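3-methyladenine dna-glycosylase (Archaeoglobus fulgidus, PDB 2JHN) belongs to the HhH-GPD superfamily of base excision DNA repair proteins and joins a TATA-box-binding-protein-like sheet domain to a largely helical body. Local coordinates at residues G33-A38 and M114-F119; I122-I127 and K138-I143; G174-G179 and R183-I188. The protein carries 1 engineered substitution. All blocks are in the same frame, centred on the assembly; numbering follows the deposited sequence.

Interaction 1. Residues G33-A38 and M114-F119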
loop_
_atom_site.group_PDB
_atom_site.type_symbol
_atom_site.label_atom_id
_atom_site.label_comp_id
_atom_site.label_asym_id
_atom_site.label_seq_id
_atom_site.Cartn_x
_atom_site.Cartn_y
_atom_site.Cartn_z
ATOM N N GLY A 33 2.615 -10.697 -15.272
ATOM C CA GLY A 33 2.312 -11.368 -14.012
ATOM C C GLY A 33 3.505 -11.599 -13.098
ATOM O O GLY A 33 3.409 -12.375 -12.161
ATOM N N VAL A 34 4.636 -10.955 -13.397
ATOM C CA VAL A 34 5.800 -11.028 -12.536
ATOM C C VAL A 34 6.004 -9.656 -11.907
ATOM O O VAL A 34 6.166 -8.672 -12.617
ATOM C CB VAL A 34 7.089 -11.453 -13.306
ATOM C CG1 VAL A 34 8.242 -11.471 -12.377
ATOM C CG2 VAL A 34 6.892 -12.842 -13.960
ATOM N N TRP A 35 5.968 -9.615 -10.577
ATOM C CA TRP A 35 6.168 -8.397 -9.793
ATOM C C TRP A 35 7.651 -8.210 -9.477
ATOM O O TRP A 35 8.346 -9.186 -9.145
ATOM C CB TRP A 35 5.382 -8.524 -8.479
ATOM C CG TRP A 35 5.655 -7.453 -7.442
ATOM C CD1 TRP A 35 4.990 -6.274 -7.282
ATOM C CD2 TRP A 35 6.656 -7.491 -6.417
ATOM N NE1 TRP A 35 5.527 -5.565 -6.236
ATOM C CE2 TRP A 35 6.548 -6.284 -5.683
ATOM C CE3 TRP A 35 7.660 -8.411 -6.071
ATOM C CZ2 TRP A 35 7.370 -5.984 -4.600
ATOM C CZ3 TRP A 35 8.504 -8.104 -4.980
ATOM C CH2 TRP A 35 8.345 -6.901 -4.255
ATOM N N ARG A 36 8.138 -6.968 -9.532
ATOM C CA ARG A 36 9.496 -6.705 -9.082
ATOM C C ARG A 36 9.745 -5.294 -8.589
ATOM O O ARG A 36 9.058 -4.342 -8.990
ATOM C CB ARG A 36 10.544 -7.040 -10.176
ATOM C CG ARG A 36 10.603 -6.061 -11.307
ATOM C CD ARG A 36 11.496 -6.633 -12.457
ATOM N NE ARG A 36 11.844 -5.552 -13.364
ATOM C CZ ARG A 36 11.161 -5.228 -14.458
ATOM N NH1 ARG A 36 10.096 -5.925 -14.837
ATOM N NH2 ARG A 36 11.560 -4.199 -15.191
ATOM N N ARG A 37 10.740 -5.184 -7.715
ATOM C CA ARG A 37 11.277 -3.895 -7.268
ATOM C C ARG A 37 12.628 -4.079 -6.617
ATOM O O ARG A 37 13.041 -5.203 -6.323
ATOM C CB ARG A 37 10.317 -3.162 -6.312
ATOM C CG ARG A 37 10.145 -3.761 -4.952
ATOM C CD ARG A 37 9.105 -2.915 -4.168
ATOM N NE ARG A 37 9.707 -1.787 -3.445
ATOM C CZ ARG A 37 9.016 -0.772 -2.913
ATOM N NH1 ARG A 37 7.686 -0.703 -3.034
ATOM N NH2 ARG A 37 9.656 0.188 -2.271
ATOM N N ALA A 38 13.316 -2.960 -6.406
ATOM C CA ALA A 38 14.552 -2.960 -5.650
ATOM C C ALA A 38 14.132 -2.647 -4.216
ATOM O O ALA A 38 13.251 -1.791 -3.979
ATOM C CB ALA A 38 15.503 -1.897 -6.174
ATOM N N MET A 114 0.811 -0.881 1.229
ATOM C CA MET A 114 1.033 -0.138 -0.014
ATOM C C MET A 114 2.437 0.538 -0.108
ATOM O O MET A 114 2.667 1.401 -0.991
ATOM C CB MET A 114 -0.141 0.816 -0.266
ATOM C CG MET A 114 -1.460 0.063 -0.497
ATOM S SD MET A 114 -2.893 1.111 -0.692
ATOM C CE MET A 114 -2.491 1.906 -2.251
ATOM N N SER A 115 3.349 0.113 0.775
ATOM C CA SER A 115 4.737 0.572 0.818
ATOM C C SER A 115 5.652 -0.487 1.461
ATOM O O SER A 115 5.201 -1.306 2.267
ATOM C CB SER A 115 4.844 1.884 1.605
ATOM O OG SER A 115 4.390 1.738 2.956
ATOM N N MET A 116 6.938 -0.442 1.123
ATOM C CA MET A 116 7.923 -1.352 1.715
ATOM C C MET A 116 8.817 -0.677 2.774
ATOM O O MET A 116 9.838 -1.240 3.198
ATOM C CB MET A 116 8.762 -2.026 0.626
ATOM C CG MET A 116 7.922 -2.729 -0.452
ATOM S SD MET A 116 8.588 -4.343 -0.941
ATOM C CE MET A 116 8.562 -5.141 0.662
ATOM N N SER A 117 8.427 0.533 3.180
ATOM C CA SER A 117 9.013 1.208 4.350
ATOM C C SER A 117 8.020 2.251 4.846
ATOM O O SER A 117 7.178 2.734 4.075
ATOM C CB SER A 117 10.361 1.903 4.028
ATOM O OG SER A 117 10.209 3.066 3.195
ATOM N N VAL A 118 8.157 2.632 6.121
ATOM C CA VAL A 118 7.326 3.695 6.699
ATOM C C VAL A 118 7.521 5.014 5.945
ATOM O O VAL A 118 6.552 5.736 5.649
ATOM C CB VAL A 118 7.670 3.891 8.205
ATOM C CG1 VAL A 118 6.967 5.150 8.789
ATOM C CG2 VAL A 118 7.290 2.635 8.978
ATOM N N PHE A 119 8.784 5.359 5.686
ATOM C CA PHE A 119 9.086 6.547 4.905
ATOM C C PHE A 119 8.345 6.587 3.563
ATOM O O PHE A 119 7.709 7.586 3.241
ATOM C CB PHE A 119 10.597 6.725 4.638
ATOM C CG PHE A 119 10.899 7.970 3.878
ATOM C CD1 PHE A 119 10.560 9.215 4.416
ATOM C CD2 PHE A 119 11.497 7.916 2.629
ATOM C CE1 PHE A 119 10.824 10.386 3.736
ATOM C CE2 PHE A 119 11.783 9.124 1.906
ATOM C CZ PHE A 119 11.449 10.342 2.460
#
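Met116 reaches out of the loop before helix 118-127 and packs on Arg37 and Trp35 of strand 34-41, a buried side-chain contact between the TATA-box-binding-protein-like sheet and the helical part of the protein. Arg37 and Met116 are both deposited in two conformers, so the closest spacings hold for the pair described here. In it, Met116 CG lies over the centre of one face of the Arg37 guanidinium, 3.3 Å from Arg37 CZ. The thioether sits farther back along the arginine, with Met116 SD 3.6 Å from Arg37 CD; the two chains slide past each other in opposite directions. A bend in the arginine at chi3 (-88°) turns its flat end against the methionine instead of letting the chain run straight on.

Trp35 meets the same sulfur from another direction. Met116 SD stands beside the rim of the indole, 4.2 Å from Trp35 CZ2 and 82° off the normal of the six-membered ring, an edge-on Met-aromatic contact.

The polar ends are held from outside. Trp35 NE1 bonds to Asp28 OD1, whose residue belongs to a sodium site. Glu120 OE1 takes both a salt bridge from Arg37 NH2 and a hydrogen bond from Met116 N, so one carboxylate oxygen links the two partners, while Ser117 N-caps the helix through its OG. Helix 69-80 adds Leu76 against Trp35, Tyr79 against Arg37 and Met116, and Lys75 against Met116, and strand 44-54 pairs with the backbone of strand 34-41 alongside.

Interaction 2. Residues I122-I127 and K138-I143. With MBO (mercuribenzoic acid), chain C.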
loop_
_atom_site.group_PDB
_atom_site.type_symbol
_atom_site.label_atom_id
_atom_site.label_comp_id
_atom_site.label_asym_id
_atom_site.label_seq_id
_atom_site.Cartn_x
_atom_site.Cartn_y
_atom_site.Cartn_z
ATOM N N ILE A 122 4.516 7.187 4.209
ATOM C CA ILE A 122 4.200 8.588 4.526
ATOM C C ILE A 122 4.319 9.510 3.300
ATOM O O ILE A 122 3.403 10.293 3.021
ATOM C CB ILE A 122 5.035 9.161 5.732
ATOM C CG1 ILE A 122 4.781 8.337 7.004
ATOM C CG2 ILE A 122 4.672 10.662 5.961
ATOM C CD1 ILE A 122 5.792 8.622 8.137
ATOM N N ALA A 123 5.436 9.398 2.575
ATOM C CA ALA A 123 5.684 10.225 1.403
ATOM C C ALA A 123 4.539 10.059 0.397
ATOM O O ALA A 123 3.956 11.053 -0.086
ATOM C CB ALA A 123 7.048 9.869 0.767
ATOM N N LYS A 124 4.167 8.817 0.104
ATOM C CA LYS A 124 3.099 8.598 -0.872
ATOM C C LYS A 124 1.732 9.120 -0.379
ATOM O O LYS A 124 0.945 9.671 -1.172
ATOM C CB LYS A 124 3.046 7.117 -1.333
ATOM C CG LYS A 124 4.278 6.684 -2.141
ATOM C CD LYS A 124 4.191 5.242 -2.633
ATOM C CE LYS A 124 4.196 5.196 -4.160
ATOM N NZ LYS A 124 3.873 3.848 -4.797
ATOM N N ALA A 125 1.466 9.001 0.929
ATOM C CA ALA A 125 0.207 9.515 1.480
ATOM C C ALA A 125 0.111 11.050 1.312
ATOM O O ALA A 125 -0.950 11.586 0.998
ATOM C CB ALA A 125 0.027 9.090 2.966
ATOM N N ILE A 126 1.242 11.721 1.505
ATOM C CA ILE A 126 1.346 13.144 1.327
ATOM C C ILE A 126 1.148 13.531 -0.145
ATOM O O ILE A 126 0.371 14.451 -0.456
ATOM C CB ILE A 126 2.712 13.658 1.836
ATOM C CG1 ILE A 126 2.794 13.577 3.366
ATOM C CG2 ILE A 126 2.942 15.137 1.360
ATOM C CD1 ILE A 126 4.225 13.766 3.893
ATOM N N ILE A 127 1.849 12.822 -1.036
ATOM C CA ILE A 127 1.684 13.021 -2.494
ATOM C C ILE A 127 0.216 12.971 -2.928
ATOM O O ILE A 127 -0.247 13.822 -3.709
ATOM C CB ILE A 127 2.566 12.040 -3.305
ATOM C CG1 ILE A 127 4.064 12.360 -3.073
ATOM C CG2 ILE A 127 2.184 12.035 -4.821
ATOM C CD1 ILE A 127 5.020 11.300 -3.637
ATOM N N LYS A 138 1.730 8.570 -10.822
ATOM C CA LYS A 138 2.611 9.145 -11.848
ATOM C C LYS A 138 3.663 10.048 -11.219
ATOM O O LYS A 138 4.817 10.041 -11.647
ATOM C CB LYS A 138 1.804 9.916 -12.905
ATOM C CG LYS A 138 1.008 9.001 -13.798
ATOM C CD LYS A 138 0.266 9.782 -14.866
ATOM C CE LYS A 138 -0.654 8.844 -15.622
ATOM N NZ LYS A 138 -1.063 9.443 -16.926
ATOM N N LEU A 139 3.270 10.812 -10.197
ATOM C CA LEU A 139 4.214 11.640 -9.449
ATOM C C LEU A 139 5.256 10.765 -8.749
ATOM O O LEU A 139 6.455 11.063 -8.806
ATOM C CB LEU A 139 3.496 12.553 -8.460
ATOM C CG LEU A 139 2.912 13.818 -9.091
ATOM C CD1 LEU A 139 1.920 14.513 -8.176
ATOM C CD2 LEU A 139 4.042 14.784 -9.481
ATOM N N ALA A 140 4.804 9.663 -8.125
ATOM C CA ALA A 140 5.722 8.700 -7.508
ATOM C C ALA A 140 6.747 8.176 -8.521
ATOM O O ALA A 140 7.941 8.087 -8.208
ATOM C CB ALA A 140 4.950 7.515 -6.888
ATOM N N ALA A 141 6.264 7.806 -9.710
ATOM C CA ALA A 141 7.140 7.310 -10.776
ATOM C C ALA A 141 8.205 8.345 -11.203
ATOM O O ALA A 141 9.344 7.976 -11.456
ATOM C CB ALA A 141 6.331 6.806 -11.954
ATOM N N LYS A 142 7.847 9.626 -11.228
ATOM C CA LYS A 142 8.807 10.695 -11.546
ATOM C C LYS A 142 9.908 10.729 -10.489
ATOM O O LYS A 142 11.101 10.745 -10.796
ATOM C CB LYS A 142 8.102 12.050 -11.601
ATOM C CG LYS A 142 7.035 12.189 -12.676
ATOM C CD LYS A 142 7.611 12.967 -13.846
ATOM C CE LYS A 142 6.563 13.234 -14.893
ATOM N NZ LYS A 142 7.227 13.243 -16.226
ATOM N N ILE A 143 9.499 10.687 -9.231
ATOM C CA ILE A 143 10.448 10.756 -8.125
ATOM C C ILE A 143 11.348 9.511 -8.038
ATOM O O ILE A 143 12.541 9.599 -7.705
ATOM C CB ILE A 143 9.676 11.031 -6.817
ATOM C CG1 ILE A 143 9.044 12.431 -6.873
ATOM C CG2 ILE A 143 10.582 10.895 -5.609
ATOM C CD1 ILE A 143 10.045 13.530 -6.786
HETATM HG HG MBO C . 11.443 13.711 -11.939
HETATM C CE1 MBO C . 11.485 12.733 -13.994
HETATM C CE2 MBO C . 11.069 13.466 -15.096
HETATM C CE3 MBO C . 11.104 12.856 -16.342
HETATM C CE4 MBO C . 11.534 11.537 -16.465
HETATM C CE5 MBO C . 11.957 10.815 -15.351
HETATM C CE6 MBO C . 11.933 11.419 -14.099
HETATM C CZ MBO C . 11.554 10.890 -17.815
HETATM O OZ1 MBO C . 12.064 9.766 -17.937
HETATM O OZ2 MBO C . 11.038 11.486 -18.778
#
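Lys124 and Ile127 on helix 118-127 pack against Ala140 and Leu139 on helix 133-147, a contact between two consecutive helices of the HhH-GPD fold; the second helix also carries Lys142 of the mercuribenzoic acid pocket. The backbones are nearest at Ala140, whose side chain is a single methyl: its CA is 7.1 Å from Lys124 CA. Here the aliphatic part of the lysine does the touching, Lys124 CE resting 3.7 Å from Ala140 CB. A bend at chi3 (118°) brings CE beside the methyl group and leads on to the amine. There Lys124 NZ gives a hydrogen bond to Thr26 O, in a residue that helps form a sodium site; a carboxylate of Glu137 is a longer, weak ion partner. The lysine thus gives one methylene to the helix packing, while its ammonium is held by a backbone carbonyl beyond it.

One turn later the contact is purely apolar. Ile127 uses its CG2 branch, which lies 3.9 Å from Leu139 CB and also approaches Leu139 CD1, the two side chains crossing at a slant. On the flanks, Ile127 rests on Ile188 of helix 182-192 as well, and Ile143 packs on Pro162, so the helix pair sits against the following part of the same fold.

Lys142 takes no part in the packing between the helices and faces the ligand instead. Its chain, bent at chi2 (-101°), passes on one side of the ring plane of mercuribenzoic acid, displaced outward past the ring's CE2 side, with Lys142 CD 3.7 Å from the ligand's CE2. At the backbone, Lys142 O lies 3.2 Å from the mercury.

Interaction 3. Residues G174-G179 and R183-I188. With MBO (mercuribenzoic acid), chain C.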
loop_
_atom_site.group_PDB
_atom_site.type_symbol
_atom_site.label_atom_id
_atom_site.label_comp_id
_atom_site.label_asym_id
_atom_site.label_seq_id
_atom_site.Cartn_x
_atom_site.Cartn_y
_atom_site.Cartn_z
ATOM N N GLY A 174 14.039 19.987 -6.010
ATOM C CA GLY A 174 14.143 18.765 -6.836
ATOM C C GLY A 174 12.806 18.037 -6.916
ATOM O O GLY A 174 12.408 17.558 -7.974
ATOM N N LEU A 175 12.103 17.976 -5.781
ATOM C CA LEU A 175 10.746 17.428 -5.727
ATOM C C LEU A 175 9.750 18.280 -6.517
ATOM O O LEU A 175 8.919 17.722 -7.226
ATOM C CB LEU A 175 10.268 17.226 -4.268
ATOM C CG LEU A 175 11.129 16.300 -3.394
ATOM C CD1 LEU A 175 10.497 16.113 -2.016
ATOM C CD2 LEU A 175 11.410 14.952 -4.041
ATOM N N ARG A 176 9.849 19.614 -6.417
ATOM C CA ARG A 176 8.966 20.508 -7.186
ATOM C C ARG A 176 9.175 20.303 -8.673
ATOM O O ARG A 176 8.223 20.324 -9.440
ATOM C CB ARG A 176 9.172 21.995 -6.844
ATOM C CG ARG A 176 8.858 22.377 -5.398
ATOM C CD ARG A 176 8.991 23.874 -5.193
ATOM N NE ARG A 176 7.995 24.578 -5.992
ATOM C CZ ARG A 176 8.057 25.874 -6.294
ATOM N NH1 ARG A 176 9.084 26.620 -5.881
ATOM N NH2 ARG A 176 7.092 26.422 -7.025
ATOM N N GLU A 177 10.431 20.112 -9.073
ATOM C CA GLU A 177 10.771 19.850 -10.469
ATOM C C GLU A 177 10.079 18.610 -11.020
ATOM O O GLU A 177 9.665 18.582 -12.174
ATOM C CB GLU A 177 12.283 19.757 -10.637
ATOM C CG GLU A 177 12.956 21.119 -10.467
ATOM C CD GLU A 177 14.492 21.074 -10.497
ATOM O OE1 GLU A 177 15.116 19.987 -10.717
ATOM O OE2 GLU A 177 15.071 22.165 -10.293
ATOM N N CYS A 178 9.908 17.600 -10.171
ATOM C CA CYS A 178 9.272 16.354 -10.585
ATOM C C CYS A 178 7.733 16.491 -10.630
ATOM O O CYS A 178 7.044 15.589 -11.104
ATOM C CB CYS A 178 9.692 15.207 -9.651
ATOM S SG CYS A 178 11.444 14.649 -9.807
ATOM N N GLY A 179 7.210 17.617 -10.153
ATOM C CA GLY A 179 5.767 17.914 -10.228
ATOM C C GLY A 179 5.056 18.227 -8.916
ATOM O O GLY A 179 3.885 18.625 -8.916
ATOM N N ARG A 183 4.439 22.980 -0.889
ATOM C CA ARG A 183 4.188 22.533 0.492
ATOM C C ARG A 183 4.402 21.032 0.659
ATOM O O ARG A 183 4.994 20.606 1.648
ATOM C CB ARG A 183 2.794 22.936 1.008
ATOM C CG ARG A 183 2.627 22.738 2.533
ATOM C CD ARG A 183 3.684 23.532 3.307
ATOM N NE ARG A 183 4.363 22.855 4.431
ATOM C CZ ARG A 183 3.854 21.912 5.225
ATOM N NH1 ARG A 183 2.623 21.448 5.054
ATOM N NH2 ARG A 183 4.602 21.415 6.208
ATOM N N LYS A 184 3.921 20.252 -0.308
ATOM C CA LYS A 184 4.120 18.775 -0.316
ATOM C C LYS A 184 5.626 18.465 -0.283
ATOM O O LYS A 184 6.113 17.737 0.597
ATOM C CB LYS A 184 3.454 18.099 -1.530
ATOM C CG LYS A 184 1.946 17.757 -1.371
ATOM C CD LYS A 184 1.346 17.194 -2.640
ATOM C CE LYS A 184 -0.172 17.031 -2.508
ATOM N NZ LYS A 184 -0.741 16.417 -3.727
ATOM N N ALA A 185 6.371 19.055 -1.218
ATOM C CA ALA A 185 7.832 18.939 -1.233
ATOM C C ALA A 185 8.442 19.312 0.099
ATOM O O ALA A 185 9.290 18.603 0.624
ATOM C CB ALA A 185 8.442 19.786 -2.381
ATOM N N GLU A 186 7.983 20.421 0.668
ATOM C CA GLU A 186 8.430 20.865 1.968
ATOM C C GLU A 186 8.162 19.856 3.096
ATOM O O GLU A 186 9.018 19.601 3.924
ATOM C CB GLU A 186 7.759 22.201 2.291
ATOM C CG GLU A 186 8.399 23.363 1.576
ATOM C CD GLU A 186 7.907 24.708 2.078
ATOM O OE1 GLU A 186 6.784 24.765 2.637
ATOM O OE2 GLU A 186 8.647 25.703 1.900
ATOM N N LEU A 187 6.963 19.277 3.098
ATOM C CA LEU A 187 6.581 18.324 4.134
ATOM C C LEU A 187 7.368 16.995 4.008
ATOM O O LEU A 187 7.824 16.439 5.008
ATOM C CB LEU A 187 5.071 18.106 4.093
ATOM C CG LEU A 187 4.411 17.271 5.198
ATOM C CD1 LEU A 187 4.803 17.774 6.593
ATOM C CD2 LEU A 187 2.895 17.245 4.996
ATOM N N ILE A 188 7.526 16.504 2.781
ATOM C CA ILE A 188 8.291 15.274 2.534
ATOM C C ILE A 188 9.748 15.445 2.986
ATOM O O ILE A 188 10.305 14.592 3.669
ATOM C CB ILE A 188 8.141 14.792 1.067
ATOM C CG1 ILE A 188 6.681 14.336 0.840
ATOM C CG2 ILE A 188 9.172 13.671 0.753
ATOM C CD1 ILE A 188 6.315 14.044 -0.588
HETATM HG HG MBO C . 11.443 13.711 -11.939
HETATM C CE1 MBO C . 11.485 12.733 -13.994
HETATM C CE2 MBO C . 11.069 13.466 -15.096
HETATM C CE3 MBO C . 11.104 12.856 -16.342
HETATM C CE4 MBO C . 11.534 11.537 -16.465
HETATM C CE5 MBO C . 11.957 10.815 -15.351
HETATM C CE6 MBO C . 11.933 11.419 -14.099
HETATM C CZ MBO C . 11.554 10.890 -17.815
HETATM O OZ1 MBO C . 12.064 9.766 -17.937
HETATM O OZ2 MBO C . 11.038 11.486 -18.778
#
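Leu175 and Arg176 of helix 164-177 pack on Ala185 and Ile188 of helix 182-192, two successive helices of the HhH-GPD fold joined by a short turn. The contact between them is apolar. Leu175 CB and Ala185 CB are 3.7 Å apart, and the small alanine lets the backbones close to 5.6 Å between the CA atoms of the same two residues. Leu175 then sends its CD1 methyl one turn along the second helix, 3.9 Å from Ile188 CG2, where leucine and isoleucine lie obliquely to one another. Beside this pair Arg176 adds a methylene: its CG is 4.0 Å from Ala185 CB.

Polar interactions lie at the margins. Arg176 NH1 forms a salt bridge with Glu173 on its own helix and has the like-charged Arg182 close by. Within the second helix, Arg183 NE pairs with Glu186 OE1; since Arg183 is modelled in two conformers, this pairing is less certain. Glu186 OE2 also makes a salt bridge with Arg182 NE.

Backbone bonds end the first helix in a Schellman motif. Gly179, with phi 124°, turns the chain out of the helix, and Gly179 N bonds to Arg176 O at 3.0 Å.

Metal binding occupies the residue just before that glycine. The Cys178 side chain packs against Phe147 of helix 133-147; with SG anti to the carbonyl carbon (chi1 -71°), its sulfur meets mercuribenzoic acid, Cys178 SG binding the mercury at 2.3 Å.

From the N terminus the three contacts follow in series, none nested or crossed. Interaction 1 closes the longest excursion, 75 intervening residues that include strands 44-54 and 57-62 and three helices, and ties strand 34-41 to the entry of helix 118-127. Interaction 2 uses that same helix and spans ten residues, half of them already in helix 133-147; interaction 3 closes three residues between helices 164-177 and 182-192. The last two share the mercuribenzoic acid and touch directly: Ile143 packs on Leu175 and Cys178, and Lys184 NZ probably hydrogen-bonds to Ile127 O. Between interactions 1 and 3, Phe119 reaches the backbone at Ile188.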